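Local coordinates for protein transcriptional regulator nlh2 (Aquifex aeolicus, PDB 4G3V) that probably acts as a sigma54-dependent transcriptional activator, whose regulatory GAF domain, present here in an inactive state, is thought to control its activity, at residues 12-16 and 151-155; 23-29 and 159-163; 29-34 and 58-62; 78-82 and 126-131; 85-89 and 116-121. All blocks are in the same frame, centred on the assembly; numbering follows the deposited sequence.

Contact 1 (12-16 and 151-155); sequences VNEIT and VIGNL
Ile15 and Ile152 meet end to end, CD1 of Ile15 lying 3.6 Å from CD1 of Ile152, although the two side chains run at about a right angle to each other. In Ile15 CG1 stands anti to the carbonyl carbon (chi1 -72°) and the chain is extended beyond it, which carries CD1 toward helix 139-162 while CG2, the other branch, is turned to Leu155 CD1 at 3.8 Å. Leu155 is the common partner of three residues on helix 4-19. Its CD1 touches Ile15 CG2 and, more loosely, Val12 CG1 at 4.1 Å, whereas CD2 is the branch that comes closer to the hydroxyl of Thr16, 3.6 Å from OG1. Both helices run the same way, their short segments 14° apart with axes 10.7 Å from each other, a spacing filled by branched aliphatic side chains. They are the first and last helices modelled in this GAF-domain chain, packed together on one side of the antiparallel sheet, and with Val151 on Val151 and Leu155 on Met158 of the second subunit they contribute to a helical dimer interface. Val12 divides its work: CG1 goes to Leu155, and CG2 reaches CG1 of Val151 at 3.9 Å. No hydrogen bond crosses between the two segments. The polar side chains next to this apolar layer look instead to the second subunit, where Asn13 OD1 bonds to Asn154 ND2 of that other copy. From helix 25-40 of the same chain, Val32 and Val35 cover Ile15, and Leu36 packs on Ile152.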
# COMPACT_ATOMS: atom_id res chain seq x y z
N VAL A 12 -7.24 -1.54 3.17
CA VAL A 12 -5.93 -1.97 2.67
C VAL A 12 -5.56 -3.32 3.28
O VAL A 12 -5.10 -4.23 2.57
CB VAL A 12 -4.85 -0.90 2.96
CG1 VAL A 12 -3.45 -1.49 2.84
CG2 VAL A 12 -5.03 0.28 2.01
N ASN A 13 -5.74 -3.49 4.58
CA ASN A 13 -5.49 -4.81 5.18
C ASN A 13 -6.36 -5.90 4.56
O ASN A 13 -5.90 -7.00 4.28
CB ASN A 13 -5.73 -4.79 6.70
CG ASN A 13 -4.78 -3.87 7.43
OD1 ASN A 13 -3.71 -3.54 6.93
ND2 ASN A 13 -5.17 -3.46 8.64
N GLU A 14 -7.64 -5.59 4.34
CA GLU A 14 -8.59 -6.56 3.80
C GLU A 14 -8.24 -6.93 2.36
O GLU A 14 -8.27 -8.10 1.98
CB GLU A 14 -10.01 -5.99 3.87
CG GLU A 14 -11.09 -6.85 3.23
CD GLU A 14 -11.35 -8.18 3.93
OE1 GLU A 14 -10.68 -8.51 4.93
OE2 GLU A 14 -12.27 -8.88 3.46
N ILE A 15 -7.88 -5.94 1.55
CA ILE A 15 -7.47 -6.18 0.18
C ILE A 15 -6.23 -7.06 0.12
O ILE A 15 -6.15 -7.97 -0.70
CB ILE A 15 -7.28 -4.84 -0.59
CG1 ILE A 15 -8.66 -4.21 -0.85
CG2 ILE A 15 -6.55 -5.06 -1.90
CD1 ILE A 15 -8.62 -2.77 -1.37
N THR A 16 -5.27 -6.83 1.02
CA THR A 16 -4.06 -7.66 1.03
C THR A 16 -4.41 -9.11 1.38
O THR A 16 -3.85 -10.05 0.80
CB THR A 16 -3.03 -7.08 2.02
OG1 THR A 16 -2.70 -5.75 1.61
CG2 THR A 16 -1.76 -7.90 2.07
N VAL A 151 -2.39 3.42 -3.39
CA VAL A 151 -1.93 2.26 -2.64
C VAL A 151 -2.57 0.99 -3.19
O VAL A 151 -1.90 -0.02 -3.38
CB VAL A 151 -2.26 2.38 -1.15
CG1 VAL A 151 -2.11 1.02 -0.46
CG2 VAL A 151 -1.36 3.42 -0.49
N ILE A 152 -3.86 1.06 -3.49
CA ILE A 152 -4.56 -0.12 -4.01
C ILE A 152 -4.01 -0.52 -5.38
O ILE A 152 -3.85 -1.70 -5.66
CB ILE A 152 -6.07 0.09 -4.00
CG1 ILE A 152 -6.53 0.15 -2.54
CG2 ILE A 152 -6.78 -1.06 -4.75
CD1 ILE A 152 -7.92 0.57 -2.36
N GLY A 153 -3.66 0.45 -6.21
CA GLY A 153 -3.03 0.15 -7.49
C GLY A 153 -1.72 -0.60 -7.32
O GLY A 153 -1.40 -1.52 -8.08
N ASN A 154 -0.96 -0.23 -6.30
CA ASN A 154 0.28 -0.92 -5.98
C ASN A 154 0.07 -2.35 -5.46
O ASN A 154 0.80 -3.28 -5.84
CB ASN A 154 1.08 -0.11 -4.98
CG ASN A 154 1.83 1.05 -5.65
OD1 ASN A 154 2.86 0.84 -6.26
ND2 ASN A 154 1.30 2.25 -5.55
N LEU A 155 -0.93 -2.53 -4.59
CA LEU A 155 -1.28 -3.87 -4.14
C LEU A 155 -1.66 -4.71 -5.34
O LEU A 155 -1.31 -5.90 -5.42
CB LEU A 155 -2.43 -3.83 -3.14
CG LEU A 155 -2.15 -3.14 -1.81
CD1 LEU A 155 -3.43 -3.07 -0.99
CD2 LEU A 155 -1.07 -3.85 -1.03

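Contact 2 (23-29 and 159-163); sequences YTFEESL and FFKLR
Phe25 packs against both Phe159 and Phe160 in a small aromatic cluster. Its ring is nearly parallel to that of Phe159, the planes only 5° apart, but the two are slid so far that they barely overlap, with CD1 of Phe25 3.3 Å from CE2 of Phe159. Phe160 meets it differently: the planes are inclined at 56°, and CZ of Phe25 comes 3.8 Å from CE1 of Phe160. Leu29 CD2 closes this group more loosely, touching Phe159 and lying at the edge of the Phe160 ring. On the other flank CB of Ser28 sits 3.4 Å from CZ of Phe159, while its OG turns back to bond to Thr24 O. That carbonyl also accepts from Ser28 N, from the opposite face of its plane. Arg163 makes the polar edge. Bent at chi2 (-61°), its chain lays CG over one face of the Phe159 ring, toward the rim, and delivers the guanidinium end-on to Tyr23 O, which lies in its plane and accepts from NH1 at 3.0 Å and from NH2 at 2.8 Å. A leucine here would probably leave Tyr23 O without both of these donors and the backbone ahead of helix 25-40 less firmly tied to the end of helix 139-162. Thr24 caps helix 25-40, its OG1 accepting from Glu27 N. Beneath the cluster, Ile49 of strand 44-51 touches Phe25, Leu29 and Phe160, and Leu19 of helix 4-19 packs on Ser28 and Phe159.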
# COMPACT_ATOMS: atom_id res chain seq x y z
N TYR A 23 -8.26 -17.17 -4.39
CA TYR A 23 -9.38 -16.93 -5.29
C TYR A 23 -8.86 -16.81 -6.72
O TYR A 23 -7.67 -16.52 -6.92
CB TYR A 23 -10.14 -15.67 -4.86
CG TYR A 23 -10.62 -15.73 -3.43
CD1 TYR A 23 -11.69 -16.56 -3.06
CD2 TYR A 23 -9.97 -15.01 -2.44
CE1 TYR A 23 -12.10 -16.64 -1.76
CE2 TYR A 23 -10.38 -15.09 -1.13
CZ TYR A 23 -11.44 -15.90 -0.79
OH TYR A 23 -11.86 -15.99 0.52
N THR A 24 -9.72 -17.04 -7.71
CA THR A 24 -9.27 -16.93 -9.10
C THR A 24 -8.90 -15.48 -9.35
O THR A 24 -9.26 -14.60 -8.57
CB THR A 24 -10.33 -17.34 -10.13
OG1 THR A 24 -11.41 -16.40 -10.11
CG2 THR A 24 -10.84 -18.77 -9.87
N PHE A 25 -8.18 -15.24 -10.44
CA PHE A 25 -7.71 -13.90 -10.76
C PHE A 25 -8.90 -12.94 -10.84
O PHE A 25 -8.93 -11.91 -10.17
CB PHE A 25 -6.95 -13.91 -12.09
CG PHE A 25 -6.36 -12.58 -12.46
CD1 PHE A 25 -5.26 -12.08 -11.79
CD2 PHE A 25 -6.90 -11.84 -13.50
CE1 PHE A 25 -4.71 -10.85 -12.15
CE2 PHE A 25 -6.36 -10.62 -13.86
CZ PHE A 25 -5.26 -10.12 -13.19
N GLU A 26 -9.90 -13.32 -11.62
CA GLU A 26 -11.07 -12.47 -11.83
C GLU A 26 -11.90 -12.29 -10.56
O GLU A 26 -12.36 -11.19 -10.28
CB GLU A 26 -11.93 -13.01 -12.97
CG GLU A 26 -11.22 -13.00 -14.33
CD GLU A 26 -10.34 -14.22 -14.58
OE1 GLU A 26 -10.12 -15.05 -13.65
OE2 GLU A 26 -9.89 -14.36 -15.75
N GLU A 27 -12.11 -13.36 -9.79
CA GLU A 27 -12.87 -13.25 -8.53
C GLU A 27 -12.14 -12.32 -7.56
O GLU A 27 -12.77 -11.56 -6.84
CB GLU A 27 -13.08 -14.62 -7.87
CG GLU A 27 -13.98 -15.61 -8.65
CD GLU A 27 -15.49 -15.30 -8.55
OE1 GLU A 27 -16.29 -16.22 -8.83
OE2 GLU A 27 -15.88 -14.16 -8.22
N SER A 28 -10.80 -12.38 -7.55
CA SER A 28 -9.99 -11.54 -6.66
C SER A 28 -10.20 -10.06 -6.99
O SER A 28 -10.44 -9.24 -6.09
CB SER A 28 -8.50 -11.90 -6.78
OG SER A 28 -8.25 -13.24 -6.34
N LEU A 29 -10.12 -9.71 -8.27
CA LEU A 29 -10.31 -8.33 -8.69
C LEU A 29 -11.70 -7.84 -8.34
O LEU A 29 -11.86 -6.73 -7.85
CB LEU A 29 -10.09 -8.16 -10.19
CG LEU A 29 -8.74 -8.56 -10.77
CD1 LEU A 29 -8.68 -8.20 -12.25
CD2 LEU A 29 -7.61 -7.91 -10.00
N PHE A 159 -0.14 -8.19 -7.01
CA PHE A 159 -1.02 -9.30 -7.36
C PHE A 159 -0.80 -9.76 -8.81
O PHE A 159 -0.78 -10.97 -9.09
CB PHE A 159 -2.48 -8.90 -7.18
CG PHE A 159 -3.45 -10.04 -7.37
CD1 PHE A 159 -3.47 -11.11 -6.49
CD2 PHE A 159 -4.36 -10.04 -8.42
CE1 PHE A 159 -4.37 -12.15 -6.66
CE2 PHE A 159 -5.26 -11.06 -8.60
CZ PHE A 159 -5.27 -12.13 -7.72
N PHE A 160 -0.65 -8.80 -9.72
CA PHE A 160 -0.37 -9.15 -11.12
C PHE A 160 0.93 -9.96 -11.25
O PHE A 160 1.01 -10.92 -12.05
CB PHE A 160 -0.27 -7.89 -11.99
CG PHE A 160 -1.60 -7.25 -12.35
CD1 PHE A 160 -2.72 -7.40 -11.55
CD2 PHE A 160 -1.71 -6.47 -13.49
CE1 PHE A 160 -3.93 -6.79 -11.89
CE2 PHE A 160 -2.91 -5.86 -13.83
CZ PHE A 160 -4.02 -6.01 -13.03
N LYS A 161 1.94 -9.58 -10.47
CA LYS A 161 3.20 -10.32 -10.44
C LYS A 161 2.99 -11.72 -9.85
O LYS A 161 3.49 -12.72 -10.38
CB LYS A 161 4.23 -9.54 -9.60
CG LYS A 161 5.60 -10.21 -9.47
CD LYS A 161 6.36 -10.26 -10.78
CE LYS A 161 7.69 -10.98 -10.62
NZ LYS A 161 8.53 -10.87 -11.82
N LEU A 162 2.21 -11.79 -8.77
CA LEU A 162 1.91 -13.05 -8.11
C LEU A 162 1.29 -14.05 -9.09
O LEU A 162 1.63 -15.23 -9.08
CB LEU A 162 0.95 -12.80 -6.95
CG LEU A 162 0.60 -13.98 -6.06
CD1 LEU A 162 1.85 -14.65 -5.53
CD2 LEU A 162 -0.28 -13.51 -4.92
N ARG A 163 0.38 -13.56 -9.91
CA ARG A 163 -0.40 -14.42 -10.79
C ARG A 163 0.15 -14.47 -12.22
O ARG A 163 -0.50 -14.98 -13.12
CB ARG A 163 -1.85 -13.96 -10.79
CG ARG A 163 -2.47 -14.00 -9.39
CD ARG A 163 -2.45 -15.43 -8.82
NE ARG A 163 -3.17 -15.52 -7.56
CZ ARG A 163 -4.47 -15.78 -7.44
NH1 ARG A 163 -5.22 -16.00 -8.52
NH2 ARG A 163 -5.01 -15.82 -6.24

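Contact 3 (29-34 and 58-62); sequences LKEVLK and ASSYG
Lys30 leaves the helix pointing neither at strand 54-61 nor away from it; with CG anti to the backbone N (chi1 -176°) and a bend at chi2, its end swings over to Ser60 O. The bond is short, 2.7 Å between Lys30 NZ and Ser60 O, with the donor tilted 20° from the carbonyl plane. On the way the aliphatic part of the lysine passes the hydroxyl of Ser59, CB of Lys30 lying 3.7 Å from Ser59 OG. Ser59 itself points at the helix, and its CB rests 3.6 Å from CB of Leu29; CD1 of the same leucine extends to the methyl of Ala58. One turn further along, Leu33 uses two atoms: CD1 reaches the strand backbone, 3.7 Å from CA of Ser60, and CB meets CB of Tyr61 at 3.9 Å. The Tyr61 ring takes Leu33 O over one face and has CA of Lys34 near CE2. Ala58 and Ser59 both face Ile47 of strand 44-51 in a classic beta bulge, and both of their side chains point toward the helix. Leu33 also packs on Ser45 and Ile47 of that neighbouring strand. A helix lying lengthwise on an antiparallel sheet, here only 25° from the strand direction, is the alpha/beta layering of the GAF fold.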
# COMPACT_ATOMS: atom_id res chain seq x y z
N LEU A 29 -10.12 -9.71 -8.27
CA LEU A 29 -10.31 -8.33 -8.69
C LEU A 29 -11.70 -7.84 -8.34
O LEU A 29 -11.86 -6.73 -7.85
CB LEU A 29 -10.09 -8.16 -10.19
CG LEU A 29 -8.74 -8.56 -10.77
CD1 LEU A 29 -8.68 -8.20 -12.25
CD2 LEU A 29 -7.61 -7.91 -10.00
N LYS A 30 -12.70 -8.67 -8.59
CA LYS A 30 -14.06 -8.30 -8.27
C LYS A 30 -14.21 -8.05 -6.77
O LYS A 30 -14.89 -7.11 -6.37
CB LYS A 30 -15.04 -9.39 -8.72
CG LYS A 30 -16.48 -9.04 -8.50
CD LYS A 30 -16.93 -7.92 -9.45
CE LYS A 30 -18.42 -7.64 -9.32
NZ LYS A 30 -18.96 -7.04 -10.55
N GLU A 31 -13.60 -8.90 -5.94
CA GLU A 31 -13.76 -8.77 -4.49
C GLU A 31 -13.08 -7.48 -4.00
O GLU A 31 -13.58 -6.82 -3.09
CB GLU A 31 -13.20 -9.99 -3.77
CG GLU A 31 -13.52 -10.04 -2.28
CD GLU A 31 -14.97 -10.36 -1.97
OE1 GLU A 31 -15.78 -10.62 -2.89
OE2 GLU A 31 -15.30 -10.36 -0.76
N VAL A 32 -11.96 -7.10 -4.62
CA VAL A 32 -11.36 -5.80 -4.31
C VAL A 32 -12.34 -4.65 -4.56
O VAL A 32 -12.52 -3.76 -3.71
CB VAL A 32 -10.07 -5.59 -5.12
CG1 VAL A 32 -9.55 -4.14 -4.97
CG2 VAL A 32 -9.02 -6.57 -4.69
N LEU A 33 -13.01 -4.65 -5.71
CA LEU A 33 -13.95 -3.58 -6.02
C LEU A 33 -15.15 -3.61 -5.07
O LEU A 33 -15.69 -2.57 -4.70
CB LEU A 33 -14.40 -3.66 -7.48
CG LEU A 33 -13.26 -3.53 -8.50
CD1 LEU A 33 -13.78 -3.50 -9.94
CD2 LEU A 33 -12.43 -2.30 -8.23
N LYS A 34 -15.57 -4.81 -4.68
CA LYS A 34 -16.67 -4.95 -3.75
C LYS A 34 -16.33 -4.34 -2.39
O LYS A 34 -17.16 -3.66 -1.78
CB LYS A 34 -17.05 -6.43 -3.58
CG LYS A 34 -18.25 -6.67 -2.70
CD LYS A 34 -18.49 -8.16 -2.51
CE LYS A 34 -18.73 -8.87 -3.83
NZ LYS A 34 -18.90 -10.34 -3.64
N ALA A 58 -11.11 -5.76 -17.06
CA ALA A 58 -11.02 -7.12 -16.56
C ALA A 58 -12.06 -7.37 -15.47
O ALA A 58 -12.55 -8.49 -15.31
CB ALA A 58 -9.64 -7.38 -16.01
N SER A 59 -12.37 -6.34 -14.70
CA SER A 59 -13.35 -6.44 -13.64
C SER A 59 -14.03 -5.10 -13.44
O SER A 59 -13.44 -4.05 -13.72
CB SER A 59 -12.67 -6.87 -12.34
OG SER A 59 -13.63 -7.24 -11.38
N SER A 60 -15.26 -5.11 -12.96
CA SER A 60 -16.01 -3.88 -12.85
C SER A 60 -17.02 -3.95 -11.72
O SER A 60 -17.34 -5.03 -11.22
CB SER A 60 -16.74 -3.59 -14.17
OG SER A 60 -17.62 -4.65 -14.49
N TYR A 61 -17.51 -2.79 -11.31
CA TYR A 61 -18.51 -2.72 -10.25
C TYR A 61 -19.43 -1.54 -10.49
O TYR A 61 -18.97 -0.46 -10.88
CB TYR A 61 -17.83 -2.60 -8.89
CG TYR A 61 -18.82 -2.66 -7.74
CD1 TYR A 61 -19.44 -1.51 -7.29
CD2 TYR A 61 -19.12 -3.86 -7.12
CE1 TYR A 61 -20.34 -1.55 -6.25
CE2 TYR A 61 -20.04 -3.91 -6.08
CZ TYR A 61 -20.64 -2.75 -5.65
OH TYR A 61 -21.55 -2.76 -4.61
N GLY A 62 -20.72 -1.74 -10.27
CA GLY A 62 -21.71 -0.70 -10.52
C GLY A 62 -22.08 -0.54 -11.99
O GLY A 62 -22.36 -1.50 -12.69

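Contact 4 (78-82 and 126-131); sequences TGKVF and VKGVIT
Thr78 OG1 and Thr131 OG1 are hydrogen-bonded at 3.0 Å, and either hydroxyl could be the donor. It is the one polar bond between helix 76-84 and strand 125-135 in these segments. In both threonines OG1 is anti to the carbonyl carbon (chi1 -65° and -64°), and in Thr78 this sends the methyl, CG2, toward Val129, 3.9 Å from its CG1. A valine in place of Thr78 would probably leave Thr131 OG1 without its hydroxyl partner on the helix. Val129 is the central residue on the strand side: while CG1 faces Thr78, CG2 approaches Val81 CG1 at 4.1 Å and the backbone N of Phe82 at 4.0 Å. At the far end Val126 sends its two methyls separately. CG1 touches the Phe82 ring at its edge, 3.8 Å from CD1, and CG2 lies 3.7 Å from Phe82 O. Helix and strand run roughly antiparallel, with 147° between their directions. Lys127 and Gly128, both facing Ile120, make a classic beta bulge between Val126 and Val129. Phe46 of strand 44-51 touches both threonines, Leu55 of strand 54-61 meets Thr78, Phe82 and Val129, and Ala117 and Pro119 of strand 113-122 lie against Val81. Helix 76-84 thus covers the sheet face on which GAF domains commonly hold their ligand pocket; on the other face Ile130 packs on Ile152 and Leu156 of helix 139-162.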
# COMPACT_ATOMS: atom_id res chain seq x y z
N THR A 78 -8.29 7.58 -18.37
CA THR A 78 -7.72 6.28 -18.08
C THR A 78 -6.57 5.97 -19.05
O THR A 78 -5.55 5.44 -18.64
CB THR A 78 -8.82 5.19 -18.10
OG1 THR A 78 -9.74 5.43 -17.02
CG2 THR A 78 -8.20 3.82 -17.92
N GLY A 79 -6.72 6.34 -20.32
CA GLY A 79 -5.67 6.12 -21.30
C GLY A 79 -4.42 6.94 -21.03
O GLY A 79 -3.31 6.52 -21.35
N LYS A 80 -4.58 8.12 -20.44
CA LYS A 80 -3.41 8.93 -20.10
C LYS A 80 -2.63 8.33 -18.94
O LYS A 80 -1.40 8.34 -18.93
CB LYS A 80 -3.83 10.37 -19.80
CG LYS A 80 -4.15 11.18 -21.05
CD LYS A 80 -4.79 12.51 -20.69
CE LYS A 80 -4.87 13.42 -21.90
NZ LYS A 80 -5.63 12.80 -23.01
N VAL A 81 -3.34 7.78 -17.96
CA VAL A 81 -2.67 7.12 -16.84
C VAL A 81 -1.91 5.92 -17.37
O VAL A 81 -0.79 5.65 -16.95
CB VAL A 81 -3.68 6.70 -15.75
CG1 VAL A 81 -2.97 5.90 -14.65
CG2 VAL A 81 -4.36 7.94 -15.15
N PHE A 82 -2.53 5.21 -18.31
CA PHE A 82 -1.92 4.07 -18.98
C PHE A 82 -0.61 4.48 -19.65
O PHE A 82 0.42 3.83 -19.48
CB PHE A 82 -2.92 3.53 -20.02
CG PHE A 82 -2.41 2.38 -20.86
CD1 PHE A 82 -1.38 1.57 -20.44
CD2 PHE A 82 -3.01 2.11 -22.08
CE1 PHE A 82 -0.94 0.50 -21.24
CE2 PHE A 82 -2.58 1.05 -22.89
CZ PHE A 82 -1.55 0.25 -22.47
N VAL A 126 3.67 -0.18 -16.58
CA VAL A 126 2.20 -0.19 -16.46
C VAL A 126 1.58 -1.46 -17.07
O VAL A 126 1.73 -1.74 -18.27
CB VAL A 126 1.55 1.04 -17.11
CG1 VAL A 126 0.05 0.98 -16.98
CG2 VAL A 126 2.10 2.34 -16.51
N LYS A 127 0.87 -2.21 -16.25
CA LYS A 127 0.19 -3.41 -16.69
C LYS A 127 -1.32 -3.28 -16.57
O LYS A 127 -2.05 -4.16 -16.98
CB LYS A 127 0.66 -4.59 -15.85
CG LYS A 127 2.15 -4.85 -15.91
CD LYS A 127 2.55 -5.13 -17.34
CE LYS A 127 3.80 -6.01 -17.39
NZ LYS A 127 4.06 -6.48 -18.78
N GLY A 128 -1.78 -2.19 -15.96
CA GLY A 128 -3.20 -1.93 -15.85
C GLY A 128 -3.49 -0.60 -15.19
O GLY A 128 -2.58 0.17 -14.84
N VAL A 129 -4.77 -0.31 -15.03
CA VAL A 129 -5.21 0.90 -14.34
C VAL A 129 -6.44 0.56 -13.51
O VAL A 129 -7.28 -0.22 -13.95
CB VAL A 129 -5.60 2.02 -15.35
CG1 VAL A 129 -6.24 3.22 -14.64
CG2 VAL A 129 -4.38 2.42 -16.20
N ILE A 130 -6.52 1.11 -12.30
CA ILE A 130 -7.77 1.04 -11.55
C ILE A 130 -8.38 2.42 -11.56
O ILE A 130 -7.69 3.41 -11.26
CB ILE A 130 -7.58 0.52 -10.11
CG1 ILE A 130 -8.89 0.63 -9.33
CG2 ILE A 130 -6.46 1.25 -9.39
CD1 ILE A 130 -8.84 -0.05 -7.95
N THR A 131 -9.65 2.49 -11.93
CA THR A 131 -10.38 3.74 -12.07
C THR A 131 -11.64 3.69 -11.21
O THR A 131 -12.41 2.72 -11.27
CB THR A 131 -10.77 3.98 -13.52
OG1 THR A 131 -9.58 4.12 -14.31
CG2 THR A 131 -11.65 5.22 -13.66

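Contact 5 (85-89 and 116-121); sequences GIPLV and IAAPIK
Two proline rings meet where the chain turns from helix 76-84 into strand 88-90: CB of Pro87 lies 4.2 Å from CD of Pro119, and CG of Pro119 comes up to the peptide of Gly85, 3.7 Å from its O. That carbonyl is also bonded in its plane, on a lone pair, by Lys121 NZ at 2.9 Å. Lys121 is extended beyond CG (chi2 -167°, chi3 -173°), and this straight chain lets the ammonium group reach back past Pro119 to the end of the helix. Gly85 has positive phi, and any CB on it would run tightly into CE of the same lysine. After Pro87 the two chains settle into antiparallel pairing. Leu88 and Ala117 form the hydrogen-bonded pair, Leu88 N giving to Ala117 O and Ala117 N to Leu88 O, each at 3.0 Å. The second is the straighter, 170° at the hydrogen, and Ile116 CA adds a CA-H...O contact to the same Leu88 O. Val89 and Ile116 are the non-hydrogen-bonded pair, their side chains next to each other and pointing the same way, with CG1 of Val89 4.2 Å from CG1 of Ile116. Those two face helix 139-162, where Leu142 touches both, whereas Leu88 and Ala117 point to the other side, Leu88 against Ile77 and Val81 of helix 76-84. Short strand 88-90 thus borders strand 113-122 at one end of the six-stranded antiparallel sheet that forms the core of this GAF domain, with helices on both faces.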
# COMPACT_ATOMS: atom_id res chain seq x y z
N GLY A 85 1.87 6.43 -16.74
CA GLY A 85 2.13 5.70 -15.52
C GLY A 85 2.11 6.63 -14.31
O GLY A 85 2.79 6.40 -13.32
N ILE A 86 1.32 7.70 -14.41
CA ILE A 86 1.10 8.58 -13.28
C ILE A 86 -0.39 8.79 -13.08
O ILE A 86 -1.16 8.79 -14.04
CB ILE A 86 1.83 9.93 -13.45
CG1 ILE A 86 1.28 10.70 -14.63
CG2 ILE A 86 3.33 9.70 -13.64
CD1 ILE A 86 2.08 12.03 -14.93
N PRO A 87 -0.82 8.96 -11.82
CA PRO A 87 -2.26 9.02 -11.58
C PRO A 87 -2.90 10.32 -12.02
O PRO A 87 -2.22 11.37 -12.16
CB PRO A 87 -2.39 8.85 -10.06
CG PRO A 87 -1.07 9.13 -9.50
CD PRO A 87 -0.03 9.01 -10.58
N LEU A 88 -4.22 10.26 -12.23
CA LEU A 88 -5.01 11.46 -12.42
C LEU A 88 -6.16 11.51 -11.41
O LEU A 88 -6.82 10.50 -11.14
CB LEU A 88 -5.56 11.53 -13.85
CG LEU A 88 -4.57 12.09 -14.87
CD1 LEU A 88 -5.08 11.86 -16.29
CD2 LEU A 88 -4.32 13.58 -14.62
N VAL A 89 -6.39 12.71 -10.88
CA VAL A 89 -7.44 12.97 -9.91
C VAL A 89 -8.27 14.13 -10.47
O VAL A 89 -7.80 15.27 -10.48
CB VAL A 89 -6.82 13.36 -8.55
CG1 VAL A 89 -7.90 13.66 -7.52
CG2 VAL A 89 -5.88 12.26 -8.08
N ILE A 116 -10.87 9.09 -10.12
CA ILE A 116 -9.48 8.86 -9.74
C ILE A 116 -9.00 7.61 -10.45
O ILE A 116 -9.61 6.55 -10.34
CB ILE A 116 -9.30 8.67 -8.23
CG1 ILE A 116 -9.75 9.92 -7.48
CG2 ILE A 116 -7.84 8.33 -7.90
CD1 ILE A 116 -9.76 9.75 -5.98
N ALA A 117 -7.90 7.74 -11.18
CA ALA A 117 -7.35 6.62 -11.93
C ALA A 117 -5.88 6.48 -11.55
O ALA A 117 -5.12 7.47 -11.60
CB ALA A 117 -7.52 6.85 -13.42
N ALA A 118 -5.49 5.28 -11.16
CA ALA A 118 -4.13 5.02 -10.71
C ALA A 118 -3.54 3.83 -11.46
O ALA A 118 -4.24 2.84 -11.74
CB ALA A 118 -4.09 4.75 -9.22
N PRO A 119 -2.25 3.92 -11.77
CA PRO A 119 -1.61 2.85 -12.53
C PRO A 119 -1.36 1.62 -11.66
O PRO A 119 -1.19 1.71 -10.43
CB PRO A 119 -0.28 3.47 -12.97
CG PRO A 119 0.02 4.47 -11.93
CD PRO A 119 -1.31 4.99 -11.41
N ILE A 120 -1.36 0.47 -12.32
CA ILE A 120 -1.02 -0.80 -11.73
C ILE A 120 0.28 -1.23 -12.42
O ILE A 120 0.27 -1.53 -13.61
CB ILE A 120 -2.12 -1.85 -12.01
CG1 ILE A 120 -3.42 -1.43 -11.33
CG2 ILE A 120 -1.70 -3.23 -11.51
CD1 ILE A 120 -4.64 -2.23 -11.78
N LYS A 121 1.37 -1.23 -11.66
CA LYS A 121 2.71 -1.42 -12.21
C LYS A 121 3.40 -2.67 -11.70
O LYS A 121 3.35 -2.98 -10.51
CB LYS A 121 3.59 -0.23 -11.86
CG LYS A 121 3.17 1.06 -12.53
CD LYS A 121 4.26 2.12 -12.39
CE LYS A 121 3.80 3.45 -12.89
NZ LYS A 121 4.88 4.47 -12.79

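Contacts 3, 4 and 5 reach the same sheet, while contacts 1 and 2 join helices on one side of it. Contacts 4 and 5 are closest, centres about 6 Å apart, since strands 125-135 and 113-122 are neighbours: Ile120 of contact 5 probably hydrogen-bonds through its backbone to Lys127 and Gly128 of contact 4. Contacts 1 and 2 use successive parts of helix 139-162, centres about 12 Å apart, and both touch the second subunit. Contact 3 shares Leu29 with contact 2 and reaches both helices of contact 1 through a single methyl, Val32 CG1. Ile130 of contact 4 extends to Leu33 of contact 3. Contacts 3 and 5 do not touch, their centres about 17 Å apart.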